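Long-range contacts in shikimate 5-dehydrogenase (Mycobacterium fortuitum subsp. fortuitum DSM 46621, PDB 4XIJ), which probably catalyses the NADP-dependent interconversion of 3-dehydroshikimate and shikimate, the fourth of seven steps leading to chorismate: residues Ser13-Val18 with Gly64-Gly69; Gln30-Ala35 with Trp44-Ile49; Ala97-Arg102 with Glu258-Met263. One frame throughout, in Å; residues are numbered along the deposited sequence.

Interaction 1: residues Ser13-Val18 with Gly64-Gly69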
loop_
_atom_site.group_PDB
_atom_site.type_symbol
_atom_site.label_atom_id
_atom_site.label_comp_id
_atom_site.label_asym_id
_atom_site.label_seq_id
_atom_site.Cartn_x
_atom_site.Cartn_y
_atom_site.Cartn_z
ATOM N N SER A 13 -22.793 16.654 7.001
ATOM C CA SER A 13 -21.662 15.766 7.118
ATOM C C SER A 13 -21.725 14.702 6.059
ATOM O O SER A 13 -22.729 14.540 5.334
ATOM C CB SER A 13 -21.621 15.120 8.496
ATOM O OG SER A 13 -22.812 14.390 8.713
ATOM N N ARG A 14 -20.632 13.956 5.996
ATOM C CA ARG A 14 -20.459 12.936 4.969
ATOM C C ARG A 14 -20.156 11.590 5.610
ATOM O O ARG A 14 -19.834 11.510 6.788
ATOM C CB ARG A 14 -19.338 13.346 4.015
ATOM C CG ARG A 14 -19.566 14.679 3.300
ATOM C CD ARG A 14 -20.843 14.742 2.449
ATOM N NE ARG A 14 -20.878 13.762 1.346
ATOM C CZ ARG A 14 -20.297 13.933 0.148
ATOM N NH1 ARG A 14 -19.623 15.044 -0.124
ATOM N NH2 ARG A 14 -20.407 13.000 -0.798
ATOM N N LYS A 15 -20.307 10.521 4.829
ATOM C CA LYS A 15 -20.092 9.163 5.285
ATOM C C LYS A 15 -19.006 8.481 4.481
ATOM O O LYS A 15 -18.926 8.614 3.241
ATOM C CB LYS A 15 -21.370 8.339 5.162
ATOM C CG LYS A 15 -22.566 8.977 5.940
ATOM C CD LYS A 15 -23.731 8.009 5.999
ATOM C CE LYS A 15 -23.444 6.937 7.073
ATOM N NZ LYS A 15 -23.479 7.482 8.489
ATOM N N ALA A 16 -18.194 7.725 5.206
ATOM C CA ALA A 16 -17.164 6.894 4.593
ATOM C C ALA A 16 -17.087 5.548 5.302
ATOM O O ALA A 16 -17.672 5.365 6.385
ATOM C CB ALA A 16 -15.777 7.625 4.601
ATOM N N ALA A 17 -16.355 4.609 4.731
ATOM C CA ALA A 17 -16.207 3.302 5.358
ATOM C C ALA A 17 -15.023 2.571 4.777
ATOM O O ALA A 17 -14.529 2.915 3.680
ATOM C CB ALA A 17 -17.465 2.425 5.165
ATOM N N VAL A 18 -14.608 1.533 5.495
ATOM C CA VAL A 18 -13.724 0.509 4.915
ATOM C C VAL A 18 -14.494 -0.775 4.687
ATOM O O VAL A 18 -15.280 -1.198 5.527
ATOM C CB VAL A 18 -12.472 0.244 5.805
ATOM C CG1 VAL A 18 -12.818 -0.248 7.258
ATOM C CG2 VAL A 18 -11.484 -0.733 5.090
ATOM N N GLY A 64 -26.152 6.254 -1.112
ATOM C CA GLY A 64 -26.651 7.564 -1.470
ATOM C C GLY A 64 -25.568 8.620 -1.549
ATOM O O GLY A 64 -24.392 8.341 -1.260
ATOM N N PRO A 65 -25.955 9.838 -1.966
ATOM C CA PRO A 65 -24.996 10.912 -2.270
ATOM C C PRO A 65 -24.193 11.374 -1.045
ATOM O O PRO A 65 -23.103 11.905 -1.229
ATOM C CB PRO A 65 -25.884 12.029 -2.846
ATOM C CG PRO A 65 -27.218 11.723 -2.399
ATOM C CD PRO A 65 -27.351 10.260 -2.223
ATOM N N GLU A 66 -24.657 11.068 0.164
ATOM C CA GLU A 66 -23.890 11.442 1.342
ATOM C C GLU A 66 -22.574 10.664 1.493
ATOM O O GLU A 66 -21.669 11.114 2.229
ATOM C CB GLU A 66 -24.744 11.278 2.616
ATOM C CG GLU A 66 -25.031 9.870 3.061
ATOM C CD GLU A 66 -26.239 9.210 2.397
ATOM O OE1 GLU A 66 -26.682 9.668 1.306
ATOM O OE2 GLU A 66 -26.747 8.210 2.989
ATOM N N TRP A 67 -22.452 9.544 0.780
ATOM C CA TRP A 67 -21.236 8.735 0.844
ATOM C C TRP A 67 -20.195 9.374 -0.028
ATOM O O TRP A 67 -20.368 9.470 -1.262
ATOM C CB TRP A 67 -21.538 7.287 0.430
ATOM C CG TRP A 67 -22.299 6.582 1.523
ATOM C CD1 TRP A 67 -23.666 6.595 1.739
ATOM C CD2 TRP A 67 -21.729 5.794 2.571
ATOM N NE1 TRP A 67 -23.960 5.842 2.861
ATOM C CE2 TRP A 67 -22.789 5.331 3.374
ATOM C CE3 TRP A 67 -20.414 5.403 2.891
ATOM C CZ2 TRP A 67 -22.581 4.501 4.499
ATOM C CZ3 TRP A 67 -20.205 4.587 4.004
ATOM C CH2 TRP A 67 -21.292 4.152 4.798
ATOM N N VAL A 68 -19.078 9.753 0.599
ATOM C CA VAL A 68 -18.049 10.529 -0.066
ATOM C C VAL A 68 -16.886 9.656 -0.522
ATOM O O VAL A 68 -16.197 9.994 -1.480
ATOM C CB VAL A 68 -17.516 11.653 0.883
ATOM C CG1 VAL A 68 -16.773 11.077 2.109
ATOM C CG2 VAL A 68 -16.658 12.669 0.136
ATOM N N GLY A 69 -16.598 8.568 0.188
ATOM C CA GLY A 69 -15.417 7.764 -0.130
ATOM C C GLY A 69 -15.439 6.441 0.607
ATOM O O GLY A 69 -16.090 6.334 1.653
#

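Interaction 2: residues Gln30-Ala35 with Trp44-Ile49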
loop_
_atom_site.group_PDB
_atom_site.type_symbol
_atom_site.label_atom_id
_atom_site.label_comp_id
_atom_site.label_asym_id
_atom_site.label_seq_id
_atom_site.Cartn_x
_atom_site.Cartn_y
_atom_site.Cartn_z
ATOM N N GLN A 30 -9.542 4.548 12.152
ATOM C CA GLN A 30 -8.772 5.341 13.094
ATOM C C GLN A 30 -8.070 6.496 12.436
ATOM O O GLN A 30 -8.093 7.624 12.959
ATOM C CB GLN A 30 -7.712 4.460 13.810
ATOM C CG GLN A 30 -8.256 3.424 14.751
ATOM C CD GLN A 30 -8.280 2.057 14.071
ATOM O OE1 GLN A 30 -8.935 1.881 13.024
ATOM N NE2 GLN A 30 -7.566 1.073 14.658
ATOM N N LEU A 31 -7.354 6.218 11.353
ATOM C CA LEU A 31 -6.581 7.276 10.712
ATOM C C LEU A 31 -7.486 8.325 10.073
ATOM O O LEU A 31 -7.200 9.527 10.155
ATOM C CB LEU A 31 -5.640 6.681 9.663
ATOM C CG LEU A 31 -4.492 5.837 10.256
ATOM C CD1 LEU A 31 -3.848 4.987 9.158
ATOM C CD2 LEU A 31 -3.453 6.686 10.909
ATOM N N HIS A 32 -8.603 7.886 9.497
ATOM C CA HIS A 32 -9.544 8.843 8.921
ATOM C C HIS A 32 -10.259 9.656 9.982
ATOM O O HIS A 32 -10.368 10.878 9.837
ATOM C CB HIS A 32 -10.567 8.155 8.002
ATOM C CG HIS A 32 -10.044 7.852 6.617
ATOM N ND1 HIS A 32 -10.381 8.605 5.513
ATOM C CD2 HIS A 32 -9.169 6.910 6.176
ATOM C CE1 HIS A 32 -9.744 8.141 4.448
ATOM N NE2 HIS A 32 -9.012 7.095 4.822
ATOM N N LEU A 33 -10.757 9.033 11.048
ATOM C CA LEU A 33 -11.436 9.878 12.066
ATOM C C LEU A 33 -10.445 10.839 12.726
ATOM O O LEU A 33 -10.819 11.994 13.003
ATOM C CB LEU A 33 -12.147 9.035 13.137
ATOM C CG LEU A 33 -13.388 8.303 12.590
ATOM C CD1 LEU A 33 -13.907 7.346 13.699
ATOM C CD2 LEU A 33 -14.497 9.244 12.130
ATOM N N ALA A 34 -9.210 10.406 12.976
ATOM C CA ALA A 34 -8.211 11.338 13.500
ATOM C C ALA A 34 -8.022 12.516 12.547
ATOM O O ALA A 34 -7.937 13.671 12.981
ATOM C CB ALA A 34 -6.894 10.636 13.711
ATOM N N ALA A 35 -7.985 12.241 11.249
ATOM C CA ALA A 35 -7.853 13.313 10.276
ATOM C C ALA A 35 -9.063 14.226 10.217
ATOM O O ALA A 35 -8.901 15.448 10.241
ATOM C CB ALA A 35 -7.605 12.717 8.887
ATOM N N TRP A 44 -18.374 13.912 10.428
ATOM C CA TRP A 44 -18.240 12.866 9.405
ATOM C C TRP A 44 -18.115 11.513 10.083
ATOM O O TRP A 44 -17.514 11.388 11.180
ATOM C CB TRP A 44 -17.009 13.117 8.546
ATOM C CG TRP A 44 -17.180 14.227 7.508
ATOM C CD1 TRP A 44 -17.949 15.366 7.602
ATOM C CD2 TRP A 44 -16.530 14.273 6.261
ATOM N NE1 TRP A 44 -17.834 16.106 6.442
ATOM C CE2 TRP A 44 -16.947 15.466 5.612
ATOM C CE3 TRP A 44 -15.628 13.419 5.608
ATOM C CZ2 TRP A 44 -16.492 15.824 4.342
ATOM C CZ3 TRP A 44 -15.159 13.799 4.324
ATOM C CH2 TRP A 44 -15.622 14.972 3.705
ATOM N N THR A 45 -18.659 10.483 9.442
ATOM C CA THR A 45 -18.563 9.152 10.031
ATOM C C THR A 45 -17.680 8.235 9.174
ATOM O O THR A 45 -17.542 8.434 7.961
ATOM C CB THR A 45 -19.942 8.517 10.211
ATOM O OG1 THR A 45 -20.621 8.459 8.944
ATOM C CG2 THR A 45 -20.765 9.329 11.216
ATOM N N TYR A 46 -17.098 7.229 9.814
ATOM C CA TYR A 46 -16.258 6.262 9.123
ATOM C C TYR A 46 -16.480 4.911 9.754
ATOM O O TYR A 46 -16.046 4.697 10.889
ATOM C CB TYR A 46 -14.774 6.662 9.190
ATOM C CG TYR A 46 -13.962 5.964 8.145
ATOM C CD1 TYR A 46 -13.748 4.604 8.242
ATOM C CD2 TYR A 46 -13.419 6.655 7.057
ATOM C CE1 TYR A 46 -13.047 3.932 7.309
ATOM C CE2 TYR A 46 -12.667 5.962 6.050
ATOM C CZ TYR A 46 -12.507 4.576 6.220
ATOM O OH TYR A 46 -11.792 3.811 5.382
ATOM N N GLU A 47 -17.156 4.013 9.055
ATOM C CA GLU A 47 -17.454 2.728 9.650
ATOM C C GLU A 47 -16.721 1.562 9.001
ATOM O O GLU A 47 -16.039 1.751 8.011
ATOM C CB GLU A 47 -18.946 2.477 9.636
ATOM C CG GLU A 47 -19.583 2.443 8.312
ATOM C CD GLU A 47 -21.104 2.649 8.459
ATOM O OE1 GLU A 47 -21.576 3.803 8.351
ATOM O OE2 GLU A 47 -21.815 1.666 8.737
ATOM N N ARG A 48 -16.829 0.394 9.639
ATOM C CA ARG A 48 -16.328 -0.878 9.107
ATOM C C ARG A 48 -17.466 -1.680 8.565
ATOM O O ARG A 48 -18.420 -1.953 9.325
ATOM C CB ARG A 48 -15.687 -1.731 10.186
ATOM C CG ARG A 48 -14.404 -1.252 10.695
ATOM C CD ARG A 48 -13.850 -2.204 11.854
ATOM N NE ARG A 48 -12.960 -1.318 12.589
ATOM C CZ ARG A 48 -11.673 -1.156 12.313
ATOM N NH1 ARG A 48 -11.091 -1.880 11.361
ATOM N NH2 ARG A 48 -10.979 -0.239 12.969
ATOM N N ILE A 49 -17.368 -2.110 7.318
ATOM C CA ILE A 49 -18.389 -2.967 6.731
ATOM C C ILE A 49 -17.772 -4.255 6.224
ATOM O O ILE A 49 -16.956 -4.243 5.315
ATOM C CB ILE A 49 -19.142 -2.234 5.595
ATOM C CG1 ILE A 49 -19.741 -0.919 6.111
ATOM C CG2 ILE A 49 -20.248 -3.107 5.084
ATOM C CD1 ILE A 49 -20.318 0.021 5.021
#

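Interaction 3: residues Ala97-Arg102 with Glu258-Met263. With SO4 (sulfate ion), chain E.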
loop_
_atom_site.group_PDB
_atom_site.type_symbol
_atom_site.label_atom_id
_atom_site.label_comp_id
_atom_site.label_asym_id
_atom_site.label_seq_id
_atom_site.Cartn_x
_atom_site.Cartn_y
_atom_site.Cartn_z
ATOM N N ALA A 97 -7.801 -1.771 -6.811
ATOM C CA ALA A 97 -8.047 -0.475 -6.182
ATOM C C ALA A 97 -8.340 -0.607 -4.695
ATOM O O ALA A 97 -9.184 -1.435 -4.289
ATOM C CB ALA A 97 -9.232 0.256 -6.873
ATOM N N ASN A 98 -7.672 0.208 -3.876
ATOM C CA ASN A 98 -7.997 0.204 -2.457
ATOM C C ASN A 98 -8.809 1.430 -2.033
ATOM O O ASN A 98 -8.990 1.659 -0.845
ATOM C CB ASN A 98 -6.718 0.127 -1.611
ATOM C CG ASN A 98 -5.982 1.470 -1.570
ATOM O OD1 ASN A 98 -6.083 2.245 -2.509
ATOM N ND2 ASN A 98 -5.283 1.766 -0.482
ATOM N N THR A 99 -9.287 2.201 -3.008
ATOM C CA THR A 99 -9.933 3.485 -2.747
ATOM C C THR A 99 -11.013 3.724 -3.765
ATOM O O THR A 99 -10.794 3.515 -4.968
ATOM C CB THR A 99 -8.943 4.669 -2.831
ATOM O OG1 THR A 99 -7.807 4.429 -1.980
ATOM C CG2 THR A 99 -9.607 6.013 -2.377
ATOM N N LEU A 100 -12.180 4.150 -3.277
ATOM C CA LEU A 100 -13.283 4.571 -4.165
ATOM C C LEU A 100 -13.705 5.948 -3.733
ATOM O O LEU A 100 -13.994 6.153 -2.554
ATOM C CB LEU A 100 -14.455 3.591 -4.098
ATOM C CG LEU A 100 -14.198 2.218 -4.731
ATOM C CD1 LEU A 100 -15.286 1.222 -4.295
ATOM C CD2 LEU A 100 -14.116 2.370 -6.249
ATOM N N VAL A 101 -13.667 6.894 -4.668
ATOM C CA VAL A 101 -13.996 8.277 -4.320
ATOM C C VAL A 101 -15.228 8.731 -5.085
ATOM O O VAL A 101 -15.288 8.572 -6.302
ATOM C CB VAL A 101 -12.844 9.262 -4.630
ATOM C CG1 VAL A 101 -13.224 10.724 -4.133
ATOM C CG2 VAL A 101 -11.580 8.778 -3.952
ATOM N N ARG A 102 -16.198 9.342 -4.405
ATOM C CA ARG A 102 -17.344 9.879 -5.112
ATOM C C ARG A 102 -16.942 11.144 -5.929
ATOM O O ARG A 102 -16.261 12.071 -5.434
ATOM C CB ARG A 102 -18.450 10.209 -4.122
ATOM C CG ARG A 102 -19.875 10.277 -4.753
ATOM C CD ARG A 102 -20.238 8.915 -5.276
ATOM N NE ARG A 102 -21.655 8.699 -5.544
ATOM C CZ ARG A 102 -22.574 8.484 -4.592
ATOM N NH1 ARG A 102 -23.840 8.273 -4.945
ATOM N NH2 ARG A 102 -22.248 8.503 -3.287
ATOM N N GLU A 258 -7.011 13.199 1.527
ATOM C CA GLU A 258 -7.004 14.360 0.667
ATOM C C GLU A 258 -8.088 14.222 -0.406
ATOM O O GLU A 258 -8.797 15.200 -0.729
ATOM C CB GLU A 258 -5.624 14.567 0.050
ATOM C CG GLU A 258 -4.634 14.920 1.123
ATOM C CD GLU A 258 -3.316 15.413 0.553
ATOM O OE1 GLU A 258 -3.088 15.313 -0.678
ATOM O OE2 GLU A 258 -2.476 15.899 1.351
ATOM N N GLN A 259 -8.232 13.033 -0.986
ATOM C CA GLN A 259 -9.257 12.864 -2.000
ATOM C C GLN A 259 -10.677 12.966 -1.441
ATOM O O GLN A 259 -11.592 13.463 -2.136
ATOM C CB GLN A 259 -9.080 11.517 -2.719
ATOM C CG GLN A 259 -7.806 11.519 -3.585
ATOM C CD GLN A 259 -7.674 10.262 -4.413
ATOM O OE1 GLN A 259 -8.621 9.850 -5.068
ATOM N NE2 GLN A 259 -6.501 9.629 -4.385
ATOM N N PHE A 260 -10.892 12.462 -0.216
ATOM C CA PHE A 260 -12.258 12.484 0.334
ATOM C C PHE A 260 -12.641 13.903 0.787
ATOM O O PHE A 260 -13.809 14.297 0.664
ATOM C CB PHE A 260 -12.428 11.566 1.550
ATOM C CG PHE A 260 -12.283 10.047 1.293
ATOM C CD1 PHE A 260 -11.895 9.517 0.049
ATOM C CD2 PHE A 260 -12.528 9.149 2.351
ATOM C CE1 PHE A 260 -11.745 8.139 -0.125
ATOM C CE2 PHE A 260 -12.371 7.744 2.184
ATOM C CZ PHE A 260 -11.979 7.253 0.937
ATOM N N THR A 261 -11.691 14.630 1.376
ATOM C CA THR A 261 -12.035 15.926 2.013
ATOM C C THR A 261 -11.720 17.132 1.178
ATOM O O THR A 261 -12.223 18.207 1.467
ATOM C CB THR A 261 -11.296 16.139 3.355
ATOM O OG1 THR A 261 -9.890 16.238 3.092
ATOM C CG2 THR A 261 -11.583 14.981 4.298
ATOM N N GLY A 262 -10.860 16.960 0.181
ATOM C CA GLY A 262 -10.349 18.095 -0.581
ATOM C C GLY A 262 -9.375 18.996 0.165
ATOM O O GLY A 262 -9.051 20.088 -0.328
ATOM N N MET A 263 -8.914 18.557 1.333
ATOM C CA MET A 263 -8.017 19.343 2.180
ATOM C C MET A 263 -6.665 18.630 2.295
ATOM O O MET A 263 -6.595 17.394 2.219
ATOM C CB MET A 263 -8.649 19.550 3.559
ATOM C CG MET A 263 -10.139 19.895 3.461
ATOM S SD MET A 263 -10.962 19.955 5.068
ATOM C CE MET A 263 -10.117 21.415 5.538
HETATM S S SO4 E . -5.225 -1.586 2.452
HETATM O O1 SO4 E . -4.149 -1.351 3.452
HETATM O O2 SO4 E . -5.365 -3.071 2.332
HETATM O O3 SO4 E . -6.533 -1.008 2.878
HETATM O O4 SO4 E . -4.853 -0.791 1.274
#

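Interaction 1: residues Ser13-Val18 with Gly64-Gly69
Lys15 and Trp67 face each other as a parallel beta bridge, joining the first strand of the substrate-binding domain, 15-20, to its neighbour 67-72 in a mixed sheet. Two backbone bonds make the pairing: Lys15 N gives its hydrogen to Glu66 O at 3.0 Å, and Lys15 O takes one from Val68 N at 2.9 Å. The axes of the short segments lie 4.9 Å apart at closest approach and run 51° apart.

Polar side-chain contacts extend the pairing upstream. The Arg14 chain bends at chi2 and chi3, and its NE reaches Glu66 O at 2.9 Å, from above the carbonyl plane. Lys15 N comes to the same oxygen from the other face, so two donors grip one acceptor from opposite sides. Arg14 NH2 adds a weak, bent bond to Pro65 O, on the type I turn from Gly64 to Trp67. One face of the guanidinium is packed against Val68, with CB over its centre, and the two side chains cross at about a right angle.

The apolar part is built round the indole. Lys15 and Trp67 lie on the same face of the sheet, and the aliphatic stem of the lysine runs over the ring, CE ending 3.6 Å from CZ2, while NZ goes on to bond Thr45 OG1. Lys15 CD also lies alongside Glu66 CG, although the two charged ends stay apart. Ala17 CB meets the ring at its edge, 3.7 Å from Trp67 CZ3. Over the face sits a CH-pi contact: Lys15 CB is 3.7 Å from the centroid of the six-membered ring of Trp67, only 12° off the ring normal.

Interaction 2: residues Gln30-Ala35 with Trp44-Ile49
His32 on the helix and Tyr46 on the strand meet ring against ring; Tyr46 is the centre of the contact, packed on by both His32 and Leu33. Tyr46 CE2 stands over one face of the imidazole, displaced toward its rim and 3.3 Å from His32 CG. The planes are 33° apart with centroids separated by 4.6 Å, so the rings meet obliquely. His32 CB lies on the same side of the phenol as His32 CG, 3.4 Å from Tyr46 CD2. The tyrosine CB points to the helix and CG stands anti to the backbone N (chi1 -161°), which starts the ring out in that direction.

Next to the rings, Leu33 lays CD2 against the start of the strand, 3.9 Å from Tyr46 CB and 3.8 Å from Trp44 O. One helical turn closer to the N-terminus, Gln30 bends at chi2 and turns OE1 to Arg48 NH2 at 2.9 Å. The oxygen lies at the guanidinium edge, but the N-H points well off it and the bond is weak.

A second shell sets these groups in place. His32 is held at both nitrogens, ND1 bonded to Tyr36 OH and NE2 to Gln256 OE1, which fixes the turn of the ring that Tyr46 leans on. The Tyr46 hydroxyl bonds to Ser71 OG on strand 67-72, and Arg48 NH1 is bonded to the carbonyls of Ile23 and Ser26. Those two bonds, more than the Gln30 contact, position the guanidinium.

Helix 28-38 and strand 45-50 run antiparallel, 173° between the short segments, with axes 8.5 Å apart. Together with strand 15-20 they form a beta-alpha-beta unit, in which the connecting helix packs back across the two parallel strands it joins.

Interaction 3: residues Ala97-Arg102 with Glu258-Met263
Val101 and Thr99 reach out from strand 99-102 to Gln259 and Phe260 in the last turn of helix 246-261. The packed part is small and buried. Two methyl groups meet the rim of the phenyl near its plane, both at CE1: Thr99 CG2 lies 3.8 Å from Phe260 CE1, and Val101 CG2 3.9 Å from the same atom. Between these two residues, Leu100 O also comes up to the ring. Val101 has CG1 anti to its backbone N (chi1 -176°), and its other methyl, CG2, fits into the angle between the phenyl and the glutamine. There it is 3.3 Å from Gln259 OE1, the shortest approach between the segments, the two side chains crossing at about a right angle. The His32 ring comes over a face of the same phenyl, near CE2.

Beyond Phe260 the helix leaves the strand. Gly262, with positive phi, ends it at the surface, and Thr261 OG1 closes an ST turn by accepting from Met263 N at 3.1 Å. At the other end of 97-102, Asn98 faces a ligand instead of the helix: its ND2 bonds to sulfate O4 at 3.1 Å. Lys77 and Thr73 hold the same ion, which probably comes from the crystallisation liquor; its position is consistent with the shikimate pocket of this family.

No hydrogen bond joins the two segments directly. The polar groups at the interface are bonded to neighbours: Gln259 OE1 accepts from Arg109 and its NE2 reaches Asp111, while Thr99 OG1 donates to Asn98 OD1 and bonds to Gln256. The direct contact therefore rests on methyl and ring packing, whereas helix and sheet are tied by the bonds of Gln256 to Thr99 and of Gln259 to strand 108-111.

All three contacts reach one mixed sheet, in which 45-50, 15-20, 67-72 and 99-102 are successive neighbours. Interaction 1 is the middle pair, its centre about 10 Å from that of each of the others. Interaction 2 joins it through strand 15-20, where Val18 N bonds to Glu47 O at 2.9 Å. On its other side, Arg102 NH2 of interaction 3 bonds to Trp67 O at 2.9 Å and to Gly64 O at 3.0 Å. Interactions 2 and 3, about 13 Å apart between centres, meet over the sheet, with His32 CE1 3.5 Å from Phe260 CE2. The sulfate lies beside interaction 3, at the probable substrate pocket.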